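Side-chain contacts in BLUF domain-containing protein (Acinetobacter baumannii, PDB 6W6Z), which probably senses blue light as a BLUF photoreceptor, through a bound flavin, here flavin mononucleotide: residues A[51-54]-A[59-62]; A[31-36]-A[92-97]; A[24-29]-A[40-45]. All blocks are in the same frame, centred on the assembly; numbering follows the deposited sequence.

Interaction 1 (A[51-54]-A[59-62]); sequences QCLE and VVER. With FMN (flavin mononucleotide), chain B.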
loop_
_atom_site.group_PDB
_atom_site.type_symbol
_atom_site.label_atom_id
_atom_site.label_comp_id
_atom_site.label_asym_id
_atom_site.label_seq_id
_atom_site.Cartn_x
_atom_site.Cartn_y
_atom_site.Cartn_z
ATOM N N GLN A 51 1.218 2.552 -1.592
ATOM C CA GLN A 51 0.158 1.578 -1.882
ATOM C C GLN A 51 -0.099 1.516 -3.374
ATOM O O GLN A 51 -0.100 2.562 -4.064
ATOM C CB GLN A 51 -1.111 1.895 -1.104
ATOM C CG GLN A 51 -2.106 0.762 -1.165
ATOM C CD GLN A 51 -3.330 0.990 -0.316
ATOM O OE1 GLN A 51 -3.824 2.117 -0.207
ATOM N NE2 GLN A 51 -3.798 -0.075 0.333
ATOM N N CYS A 52 -0.401 0.322 -3.857
ATOM C CA CYS A 52 -0.912 0.119 -5.223
ATOM C C CYS A 52 -2.265 -0.575 -5.112
ATOM O O CYS A 52 -2.369 -1.537 -4.331
ATOM C CB CYS A 52 0.182 -0.609 -5.998
ATOM S SG CYS A 52 -0.412 -1.505 -7.448
ATOM N N LEU A 53 -3.296 -0.011 -5.758
ATOM C CA LEU A 53 -4.662 -0.562 -5.841
ATOM C C LEU A 53 -4.912 -1.018 -7.278
ATOM O O LEU A 53 -4.620 -0.226 -8.206
ATOM C CB LEU A 53 -5.677 0.513 -5.446
ATOM C CG LEU A 53 -5.476 1.166 -4.068
ATOM C CD1 LEU A 53 -6.418 2.344 -3.897
ATOM C CD2 LEU A 53 -5.684 0.142 -2.968
ATOM N N GLU A 54 -5.493 -2.201 -7.456
ATOM C CA GLU A 54 -5.842 -2.741 -8.798
ATOM C C GLU A 54 -7.318 -3.106 -8.829
ATOM O O GLU A 54 -7.745 -3.832 -7.903
ATOM C CB GLU A 54 -5.098 -4.043 -9.132
ATOM C CG GLU A 54 -3.611 -3.906 -9.273
ATOM C CD GLU A 54 -2.836 -5.228 -9.387
ATOM O OE1 GLU A 54 -3.376 -6.298 -9.059
ATOM O OE2 GLU A 54 -1.681 -5.178 -9.771
ATOM N N VAL A 59 -14.355 2.012 -8.903
ATOM C CA VAL A 59 -14.237 1.528 -7.495
ATOM C C VAL A 59 -12.884 1.966 -6.927
ATOM O O VAL A 59 -12.842 2.424 -5.764
ATOM C CB VAL A 59 -14.465 0.017 -7.345
ATOM C CG1 VAL A 59 -13.355 -0.840 -7.928
ATOM C CG2 VAL A 59 -14.677 -0.329 -5.884
ATOM N N VAL A 60 -11.819 1.801 -7.699
ATOM C CA VAL A 60 -10.445 2.173 -7.273
ATOM C C VAL A 60 -10.428 3.665 -6.969
ATOM O O VAL A 60 -9.785 4.061 -5.923
ATOM C CB VAL A 60 -9.377 1.776 -8.322
ATOM C CG1 VAL A 60 -8.051 2.485 -8.041
ATOM C CG2 VAL A 60 -9.191 0.270 -8.412
ATOM N N GLU A 61 -11.044 4.485 -7.837
ATOM C CA GLU A 61 -11.012 5.968 -7.691
ATOM C C GLU A 61 -11.811 6.381 -6.452
ATOM O O GLU A 61 -11.335 7.234 -5.721
ATOM C CB GLU A 61 -11.487 6.679 -8.968
ATOM C CG GLU A 61 -10.348 6.799 -9.971
ATOM C CD GLU A 61 -10.667 7.331 -11.359
ATOM O OE1 GLU A 61 -9.723 7.445 -12.176
ATOM O OE2 GLU A 61 -11.837 7.624 -11.624
ATOM N N ARG A 62 -12.958 5.765 -6.211
ATOM C CA ARG A 62 -13.815 6.047 -5.037
ATOM C C ARG A 62 -13.068 5.591 -3.775
ATOM O O ARG A 62 -13.047 6.368 -2.765
ATOM C CB ARG A 62 -15.191 5.416 -5.278
HETATM N N1 FMN B . -9.358 0.705 3.035
HETATM C C2 FMN B . -9.733 -0.212 2.127
HETATM O O2 FMN B . -10.965 -0.528 2.084
HETATM N N3 FMN B . -8.879 -0.689 1.197
HETATM C C4 FMN B . -7.581 -0.348 1.159
HETATM O O4 FMN B . -6.790 -0.807 0.338
HETATM C C4A FMN B . -7.089 0.594 2.156
HETATM N N5 FMN B . -5.832 0.981 2.221
HETATM C C5A FMN B . -5.488 1.916 3.141
HETATM C C6 FMN B . -4.167 2.300 3.194
HETATM C C7 FMN B . -3.755 3.274 4.087
HETATM C C7M FMN B . -2.301 3.632 4.102
HETATM C C8 FMN B . -4.674 3.808 5.107
HETATM C C8M FMN B . -4.145 4.833 6.099
HETATM C C9 FMN B . -6.002 3.420 5.045
HETATM C C9A FMN B . -6.417 2.466 4.124
HETATM N N10 FMN B . -7.727 2.006 4.079
HETATM C C10 FMN B . -8.081 1.103 3.097
HETATM C "C1'" FMN B . -8.788 2.466 5.038
HETATM C "C2'" FMN B . -9.712 3.561 4.555
HETATM O "O2'" FMN B . -8.997 4.807 4.581
HETATM C "C3'" FMN B . -10.921 3.621 5.525
HETATM O "O3'" FMN B . -10.502 3.586 6.894
HETATM C "C4'" FMN B . -11.853 2.432 5.403
HETATM O "O4'" FMN B . -12.265 2.280 4.025
HETATM C "C5'" FMN B . -13.119 2.641 6.271
HETATM O "O5'" FMN B . -13.911 3.778 5.867
HETATM P P FMN B . -15.352 4.175 6.559
HETATM O O1P FMN B . -14.954 5.176 7.628
HETATM O O2P FMN B . -16.115 4.742 5.375
HETATM O O3P FMN B . -15.948 2.906 7.143
#
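Val60, on helix 57-67, meets Leu53 and Glu54 at the end of strand 48-54. Val59, just before it, turns its side chain to Ile38 instead. Val60 is the residue of 59-62 that makes the contact. Its CG1 stands anti to the backbone N (chi1 165°) and lies 4.0 Å from Leu53 CB. The second branch reaches the main chain of the next residue: Val60 CG2 is 3.9 Å from Glu54 C. No hydrogen bond crosses here, and the contact is apolar and buried. Further along the helix, Leu63 and then Ile67 also touch Leu53. Leu53 is shared between two neighbours. Its CB faces the helix, while its CD2 lies 3.6 Å from FMN O4.

Two residues back, on the same side of the strand, Gln51 works by polar contact. Its chain is extended and carries the amide to the flavin. Gln51 NE2 donates to FMN N5 over 3.0 Å, with an N-H...N angle of 156°. A second bond from Gln51 NE2 to FMN O4, 3.1 Å, is bent and weak. Gln51 OE1 is hydrogen-bonded to Tyr7 OH. This tyrosine-glutamine-flavin chain is the hallmark of BLUF domains.

Strand 48-54 lies between strands 2-11 and 39-45 in the sheet. Helix 57-67 packs on the face that bears Leu53. Val60 also reaches Val3 and Leu5 of strand 2-11.

Interaction 2 (A[31-36]-A[92-97]); sequences DFNDLN and WSMKYV. With FMN (flavin mononucleotide), chain B.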
loop_
_atom_site.group_PDB
_atom_site.type_symbol
_atom_site.label_atom_id
_atom_site.label_comp_id
_atom_site.label_asym_id
_atom_site.label_seq_id
_atom_site.Cartn_x
_atom_site.Cartn_y
_atom_site.Cartn_z
ATOM N N ASP A 31 -10.980 -6.841 4.009
ATOM C CA ASP A 31 -12.452 -7.060 4.004
ATOM C C ASP A 31 -13.082 -6.247 2.878
ATOM O O ASP A 31 -13.796 -6.865 2.066
ATOM C CB ASP A 31 -13.096 -6.652 5.329
ATOM N N PHE A 32 -12.821 -4.931 2.803
ATOM C CA PHE A 32 -13.475 -4.028 1.805
ATOM C C PHE A 32 -13.041 -4.443 0.396
ATOM O O PHE A 32 -13.878 -4.485 -0.528
ATOM C CB PHE A 32 -13.191 -2.538 2.053
ATOM N N ASN A 33 -11.750 -4.729 0.226
ATOM C CA ASN A 33 -11.160 -4.977 -1.114
ATOM C C ASN A 33 -11.724 -6.286 -1.673
ATOM O O ASN A 33 -12.045 -6.325 -2.867
ATOM C CB ASN A 33 -9.642 -5.009 -1.029
ATOM C CG ASN A 33 -9.106 -3.611 -0.815
ATOM O OD1 ASN A 33 -9.877 -2.659 -0.656
ATOM N ND2 ASN A 33 -7.799 -3.472 -0.810
ATOM N N ASP A 34 -11.801 -7.313 -0.828
ATOM C CA ASP A 34 -12.312 -8.658 -1.205
ATOM C C ASP A 34 -13.758 -8.508 -1.689
ATOM O O ASP A 34 -14.086 -9.095 -2.731
ATOM C CB ASP A 34 -12.147 -9.657 -0.052
ATOM C CG ASP A 34 -11.644 -11.024 -0.487
ATOM O OD1 ASP A 34 -12.114 -11.524 -1.537
ATOM O OD2 ASP A 34 -10.775 -11.580 0.222
ATOM N N LEU A 35 -14.565 -7.703 -1.000
ATOM C CA LEU A 35 -15.984 -7.452 -1.346
ATOM C C LEU A 35 -16.095 -6.637 -2.634
ATOM O O LEU A 35 -17.141 -6.736 -3.265
ATOM C CB LEU A 35 -16.692 -6.698 -0.221
ATOM C CG LEU A 35 -16.951 -7.473 1.070
ATOM C CD1 LEU A 35 -18.016 -6.760 1.902
ATOM C CD2 LEU A 35 -17.356 -8.915 0.793
ATOM N N ASN A 36 -15.108 -5.813 -2.978
ATOM C CA ASN A 36 -15.316 -4.802 -4.038
ATOM C C ASN A 36 -14.384 -5.063 -5.205
ATOM O O ASN A 36 -14.316 -4.178 -6.066
ATOM C CB ASN A 36 -15.189 -3.399 -3.474
ATOM C CG ASN A 36 -16.400 -3.073 -2.641
ATOM O OD1 ASN A 36 -16.510 -3.530 -1.503
ATOM N ND2 ASN A 36 -17.338 -2.351 -3.225
ATOM N N TRP A 92 -3.580 -11.136 -3.709
ATOM C CA TRP A 92 -3.855 -10.461 -2.407
ATOM C C TRP A 92 -4.903 -9.361 -2.516
ATOM O O TRP A 92 -4.692 -8.380 -3.279
ATOM C CB TRP A 92 -2.579 -9.868 -1.827
ATOM C CG TRP A 92 -1.408 -10.797 -1.776
ATOM C CD1 TRP A 92 -1.046 -11.585 -0.735
ATOM C CD2 TRP A 92 -0.374 -10.947 -2.768
ATOM N NE1 TRP A 92 0.097 -12.262 -1.031
ATOM C CE2 TRP A 92 0.556 -11.872 -2.255
ATOM C CE3 TRP A 92 -0.121 -10.361 -4.012
ATOM C CZ2 TRP A 92 1.687 -12.277 -2.966
ATOM C CZ3 TRP A 92 0.983 -10.766 -4.727
ATOM C CH2 TRP A 92 1.876 -11.711 -4.212
ATOM N N SER A 93 -5.917 -9.438 -1.660
ATOM C CA SER A 93 -6.876 -8.345 -1.361
ATOM C C SER A 93 -6.095 -7.097 -0.921
ATOM O O SER A 93 -6.339 -6.002 -1.502
ATOM C CB SER A 93 -7.906 -8.785 -0.369
ATOM O OG SER A 93 -8.745 -9.731 -1.021
ATOM N N MET A 94 -5.118 -7.297 -0.064
ATOM C CA MET A 94 -4.072 -6.277 0.226
ATOM C C MET A 94 -2.843 -6.941 0.834
ATOM O O MET A 94 -2.856 -7.228 2.046
ATOM C CB MET A 94 -4.582 -5.218 1.199
ATOM C CG MET A 94 -3.613 -4.055 1.348
ATOM S SD MET A 94 -2.956 -3.349 -0.200
ATOM C CE MET A 94 -4.495 -3.015 -1.056
ATOM N N LYS A 95 -1.808 -7.137 0.019
ATOM C CA LYS A 95 -0.519 -7.693 0.459
ATOM C C LYS A 95 0.105 -6.657 1.387
ATOM O O LYS A 95 -0.047 -5.472 1.129
ATOM C CB LYS A 95 0.409 -7.981 -0.722
ATOM C CG LYS A 95 1.681 -8.724 -0.373
ATOM C CD LYS A 95 2.581 -8.968 -1.545
ATOM C CE LYS A 95 3.670 -9.965 -1.251
ATOM N NZ LYS A 95 4.504 -10.227 -2.437
ATOM N N TYR A 96 0.813 -7.119 2.390
ATOM C CA TYR A 96 1.604 -6.244 3.267
ATOM C C TYR A 96 3.072 -6.605 3.131
ATOM O O TYR A 96 3.431 -7.765 3.377
ATOM C CB TYR A 96 1.136 -6.369 4.702
ATOM C CG TYR A 96 1.833 -5.397 5.616
ATOM C CD1 TYR A 96 1.809 -4.035 5.352
ATOM C CD2 TYR A 96 2.541 -5.823 6.699
ATOM C CE1 TYR A 96 2.431 -3.121 6.180
ATOM C CE2 TYR A 96 3.155 -4.924 7.555
ATOM C CZ TYR A 96 3.138 -3.572 7.270
ATOM O OH TYR A 96 3.762 -2.684 8.103
ATOM N N VAL A 97 3.893 -5.599 2.832
ATOM C CA VAL A 97 5.375 -5.739 2.732
ATOM C C VAL A 97 6.058 -4.659 3.568
ATOM O O VAL A 97 5.689 -3.489 3.470
ATOM C CB VAL A 97 5.802 -5.656 1.259
ATOM C CG1 VAL A 97 7.293 -5.820 1.084
ATOM C CG2 VAL A 97 5.053 -6.656 0.426
HETATM N N1 FMN B . -9.358 0.705 3.035
HETATM C C2 FMN B . -9.733 -0.212 2.127
HETATM O O2 FMN B . -10.965 -0.528 2.084
HETATM N N3 FMN B . -8.879 -0.689 1.197
HETATM C C4 FMN B . -7.581 -0.348 1.159
HETATM O O4 FMN B . -6.790 -0.807 0.338
HETATM C C4A FMN B . -7.089 0.594 2.156
HETATM N N5 FMN B . -5.832 0.981 2.221
HETATM C C5A FMN B . -5.488 1.916 3.141
HETATM C C6 FMN B . -4.167 2.300 3.194
HETATM C C7 FMN B . -3.755 3.274 4.087
HETATM C C7M FMN B . -2.301 3.632 4.102
HETATM C C8 FMN B . -4.674 3.808 5.107
HETATM C C8M FMN B . -4.145 4.833 6.099
HETATM C C9 FMN B . -6.002 3.420 5.045
HETATM C C9A FMN B . -6.417 2.466 4.124
HETATM N N10 FMN B . -7.727 2.006 4.079
HETATM C C10 FMN B . -8.081 1.103 3.097
HETATM C "C1'" FMN B . -8.788 2.466 5.038
HETATM C "C2'" FMN B . -9.712 3.561 4.555
HETATM O "O2'" FMN B . -8.997 4.807 4.581
HETATM C "C3'" FMN B . -10.921 3.621 5.525
HETATM O "O3'" FMN B . -10.502 3.586 6.894
HETATM C "C4'" FMN B . -11.853 2.432 5.403
HETATM O "O4'" FMN B . -12.265 2.280 4.025
HETATM C "C5'" FMN B . -13.119 2.641 6.271
HETATM O "O5'" FMN B . -13.911 3.778 5.867
HETATM P P FMN B . -15.352 4.175 6.559
HETATM O O1P FMN B . -14.954 5.176 7.628
HETATM O O2P FMN B . -16.115 4.742 5.375
HETATM O O3P FMN B . -15.948 2.906 7.143
HETATM O O HOH W 1 -9.697 -8.710 -3.761
#
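With CG anti to the carbonyl carbon (chi1 -73°), Asn33 leans its amide from helix 18-36 across to the main chain of Ser93 and the flavin. Met94 starts with CG anti to its backbone N, then bends at both following torsions. The bends bring its methyl back beside the same amide. Met94 CE is 3.3 Å from Asn33 ND2 and 3.5 Å from FMN O4.

Asn33 ND2 donates to Ser93 O over 3.0 Å, with an N-H...O angle of 167°. The acceptor lies nearly in the amide plane of Asn33. The donor, however, sits above the carbonyl plane of Ser93. Asn33 ND2 also donates to FMN O4 at 3.1 Å. On the other arm, Asn33 OD1 accepts from FMN N3 at 2.9 Å, and this bond is almost straight, at 174°.

Asp34 is exposed, and one water sits on this side. Asp34 OD2 lies 3.0 Å from Ser93 OG. The water, 3.1 Å from Ser93 OG, also makes a weak bond to Asn33 O. Nearby, Arg30 NE is hydrogen-bonded to Met94 O.

The amide is thus gripped at both ends. The N3-H and C4=O4 edge of the flavin demands an acceptor beside a donor, and Asn33 presents exactly that pair. Its remaining bond, to Ser93 O, should hold the amide in this rotation and tie flavin recognition to the 92-97 main chain.

Interaction 3 (A[24-29]-A[40-45]); sequences DILTEA and GVLYYA. With FMN (flavin mononucleotide), chain B.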
loop_
_atom_site.group_PDB
_atom_site.type_symbol
_atom_site.label_atom_id
_atom_site.label_comp_id
_atom_site.label_asym_id
_atom_site.label_seq_id
_atom_site.Cartn_x
_atom_site.Cartn_y
_atom_site.Cartn_z
ATOM N N ASP A 24 -5.176 -2.570 12.031
ATOM C CA ASP A 24 -6.520 -1.999 11.679
ATOM C C ASP A 24 -6.628 -1.705 10.172
ATOM O O ASP A 24 -7.631 -2.147 9.494
ATOM C CB ASP A 24 -6.805 -0.726 12.459
ATOM C CG ASP A 24 -7.226 -0.930 13.909
ATOM O OD1 ASP A 24 -7.543 -2.049 14.287
ATOM O OD2 ASP A 24 -7.212 0.048 14.637
ATOM N N ILE A 25 -5.624 -1.045 9.611
ATOM C CA ILE A 25 -5.615 -0.746 8.146
ATOM C C ILE A 25 -5.754 -2.053 7.343
ATOM O O ILE A 25 -6.583 -2.121 6.437
ATOM C CB ILE A 25 -4.349 0.036 7.787
ATOM C CG1 ILE A 25 -4.374 1.448 8.396
ATOM C CG2 ILE A 25 -4.150 0.068 6.285
ATOM C CD1 ILE A 25 -3.041 2.160 8.338
ATOM N N LEU A 26 -4.943 -3.063 7.635
ATOM C CA LEU A 26 -4.984 -4.344 6.859
ATOM C C LEU A 26 -6.311 -5.079 7.080
ATOM O O LEU A 26 -6.846 -5.690 6.105
ATOM C CB LEU A 26 -3.786 -5.201 7.255
ATOM C CG LEU A 26 -2.433 -4.628 6.849
ATOM C CD1 LEU A 26 -1.314 -5.432 7.500
ATOM C CD2 LEU A 26 -2.285 -4.582 5.333
ATOM N N THR A 27 -6.821 -5.107 8.304
ATOM C CA THR A 27 -8.152 -5.713 8.558
ATOM C C THR A 27 -9.199 -5.018 7.680
ATOM O O THR A 27 -9.964 -5.746 7.030
ATOM C CB THR A 27 -8.588 -5.599 10.021
ATOM O OG1 THR A 27 -7.641 -6.292 10.821
ATOM C CG2 THR A 27 -9.970 -6.175 10.239
ATOM N N GLU A 28 -9.255 -3.686 7.695
ATOM C CA GLU A 28 -10.267 -2.915 6.905
ATOM C C GLU A 28 -10.048 -3.173 5.408
ATOM O O GLU A 28 -11.036 -3.494 4.694
ATOM C CB GLU A 28 -10.169 -1.421 7.190
ATOM C CG GLU A 28 -10.527 -1.034 8.617
ATOM C CD GLU A 28 -10.049 0.360 8.982
ATOM O OE1 GLU A 28 -10.000 1.196 8.070
ATOM O OE2 GLU A 28 -9.688 0.608 10.162
ATOM N N ALA A 29 -8.809 -3.015 4.940
ATOM C CA ALA A 29 -8.457 -3.119 3.498
ATOM C C ALA A 29 -8.870 -4.500 2.979
ATOM O O ALA A 29 -9.525 -4.621 1.950
ATOM C CB ALA A 29 -6.976 -2.898 3.289
ATOM N N GLY A 40 -4.037 -5.524 -4.352
ATOM C CA GLY A 40 -2.883 -4.609 -4.300
ATOM C C GLY A 40 -1.902 -4.925 -3.214
ATOM O O GLY A 40 -1.853 -6.059 -2.655
ATOM N N VAL A 41 -1.092 -3.922 -2.916
ATOM C CA VAL A 41 -0.003 -4.098 -1.937
ATOM C C VAL A 41 0.187 -2.787 -1.185
ATOM O O VAL A 41 0.064 -1.740 -1.804
ATOM C CB VAL A 41 1.290 -4.560 -2.631
ATOM C CG1 VAL A 41 1.678 -3.638 -3.771
ATOM C CG2 VAL A 41 2.429 -4.741 -1.632
ATOM N N LEU A 42 0.490 -2.922 0.094
ATOM C CA LEU A 42 0.770 -1.815 1.040
ATOM C C LEU A 42 2.167 -2.074 1.534
ATOM O O LEU A 42 2.378 -3.143 2.081
ATOM C CB LEU A 42 -0.235 -1.788 2.193
ATOM C CG LEU A 42 -0.077 -0.602 3.148
ATOM C CD1 LEU A 42 -0.322 0.719 2.420
ATOM C CD2 LEU A 42 -0.991 -0.717 4.352
ATOM N N TYR A 43 3.062 -1.107 1.349
ATOM C CA TYR A 43 4.444 -1.144 1.861
ATOM C C TYR A 43 4.480 -0.102 2.955
ATOM O O TYR A 43 3.980 1.012 2.756
ATOM C CB TYR A 43 5.448 -0.835 0.748
ATOM C CG TYR A 43 6.844 -0.465 1.196
ATOM C CD1 TYR A 43 7.772 -1.435 1.533
ATOM C CD2 TYR A 43 7.257 0.855 1.222
ATOM C CE1 TYR A 43 9.072 -1.097 1.880
ATOM C CE2 TYR A 43 8.536 1.217 1.634
ATOM C CZ TYR A 43 9.454 0.229 1.946
ATOM O OH TYR A 43 10.737 0.551 2.318
ATOM N N TYR A 44 5.107 -0.426 4.066
ATOM C CA TYR A 44 5.329 0.529 5.171
ATOM C C TYR A 44 6.799 0.499 5.530
ATOM O O TYR A 44 7.313 -0.603 5.798
ATOM C CB TYR A 44 4.487 0.184 6.409
ATOM C CG TYR A 44 4.798 1.116 7.550
ATOM C CD1 TYR A 44 4.336 2.425 7.540
ATOM C CD2 TYR A 44 5.689 0.748 8.543
ATOM C CE1 TYR A 44 4.696 3.324 8.533
ATOM C CE2 TYR A 44 6.031 1.619 9.567
ATOM C CZ TYR A 44 5.571 2.924 9.540
ATOM O OH TYR A 44 5.938 3.807 10.522
ATOM N N ALA A 45 7.425 1.661 5.629
ATOM C CA ALA A 45 8.784 1.778 6.197
ATOM C C ALA A 45 9.059 3.231 6.540
ATOM O O ALA A 45 8.457 4.150 5.896
ATOM C CB ALA A 45 9.792 1.281 5.194
HETATM N N1 FMN B . -9.358 0.705 3.035
HETATM C C2 FMN B . -9.733 -0.212 2.127
HETATM O O2 FMN B . -10.965 -0.528 2.084
HETATM N N3 FMN B . -8.879 -0.689 1.197
HETATM C C4 FMN B . -7.581 -0.348 1.159
HETATM O O4 FMN B . -6.790 -0.807 0.338
HETATM C C4A FMN B . -7.089 0.594 2.156
HETATM N N5 FMN B . -5.832 0.981 2.221
HETATM C C5A FMN B . -5.488 1.916 3.141
HETATM C C6 FMN B . -4.167 2.300 3.194
HETATM C C7 FMN B . -3.755 3.274 4.087
HETATM C C7M FMN B . -2.301 3.632 4.102
HETATM C C8 FMN B . -4.674 3.808 5.107
HETATM C C8M FMN B . -4.145 4.833 6.099
HETATM C C9 FMN B . -6.002 3.420 5.045
HETATM C C9A FMN B . -6.417 2.466 4.124
HETATM N N10 FMN B . -7.727 2.006 4.079
HETATM C C10 FMN B . -8.081 1.103 3.097
HETATM C "C1'" FMN B . -8.788 2.466 5.038
HETATM C "C2'" FMN B . -9.712 3.561 4.555
HETATM O "O2'" FMN B . -8.997 4.807 4.581
HETATM C "C3'" FMN B . -10.921 3.621 5.525
HETATM O "O3'" FMN B . -10.502 3.586 6.894
HETATM C "C4'" FMN B . -11.853 2.432 5.403
HETATM O "O4'" FMN B . -12.265 2.280 4.025
HETATM C "C5'" FMN B . -13.119 2.641 6.271
HETATM O "O5'" FMN B . -13.911 3.778 5.867
HETATM P P FMN B . -15.352 4.175 6.559
HETATM O O1P FMN B . -14.954 5.176 7.628
HETATM O O2P FMN B . -16.115 4.742 5.375
HETATM O O3P FMN B . -15.948 2.906 7.143
#
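Leu42 of strand 39-45 points at helix 18-36 and meets two of its side chains at different angles. It crosses Ile25 at about a right angle and Leu26 on a slant. One methyl serves both: Leu42 CD2 is 3.8 Å from Ile25 CG2 and 4.2 Å from Leu26 CD2. Leu42 gets there with CG anti to its backbone N (chi1 -175°). Leu26 reaches the contact with the end of its side chain.

The other methyl of Leu42 turns to the cofactor. Leu42 CD1 lies 3.9 Å from FMN C7M, at the dimethylbenzene end of the flavin. Ile25 lies over one face of the ring system. Its CG2 is 3.8 Å from FMN C6, and its CD1 is 3.7 Å from FMN C8M. Ala29, one turn on, lies over the same face at the other end, with Ala29 CB 3.4 Å from FMN C4. An apolar helix floor, with the flavin held between helices 18-36 and 57-67, is the BLUF pattern. Glu28 faces the ribityl chain instead: Glu28 OE1 is 2.7 Å from FMN O3', and it also forms a salt bridge with Arg72.

Strand 39-45 runs between strands 48-54 and 95-98, antiparallel to the first and parallel to the second. Phe49 and Gln51 of strand 48-54 flank Leu42. Tyr96 of strand 95-98 packs on Leu26, joining the edge of the sheet to helix 18-36.

All three contacts touch one flavin, from different parts of the fold. Interactions 1 and 3 are buried and apolar across their segments, each packing a helix on the sheet. Interaction 2 is only partly buried; it joins helix 18-36 to the loop before strand 95-98 by polar bonds, with water at its outer side. Interactions 2 and 3 share helix 18-36, and their strands 95-98 and 39-45 are neighbours. Strand 48-54 of interaction 1 adjoins 39-45 on its other side. Met94 of interaction 2 packs against Gln51 and Leu53 of interaction 1. Interactions 1 and 2 give polar contacts to N3, O4 and N5, while interaction 3 packs one face of the ring and its methyl-bearing end.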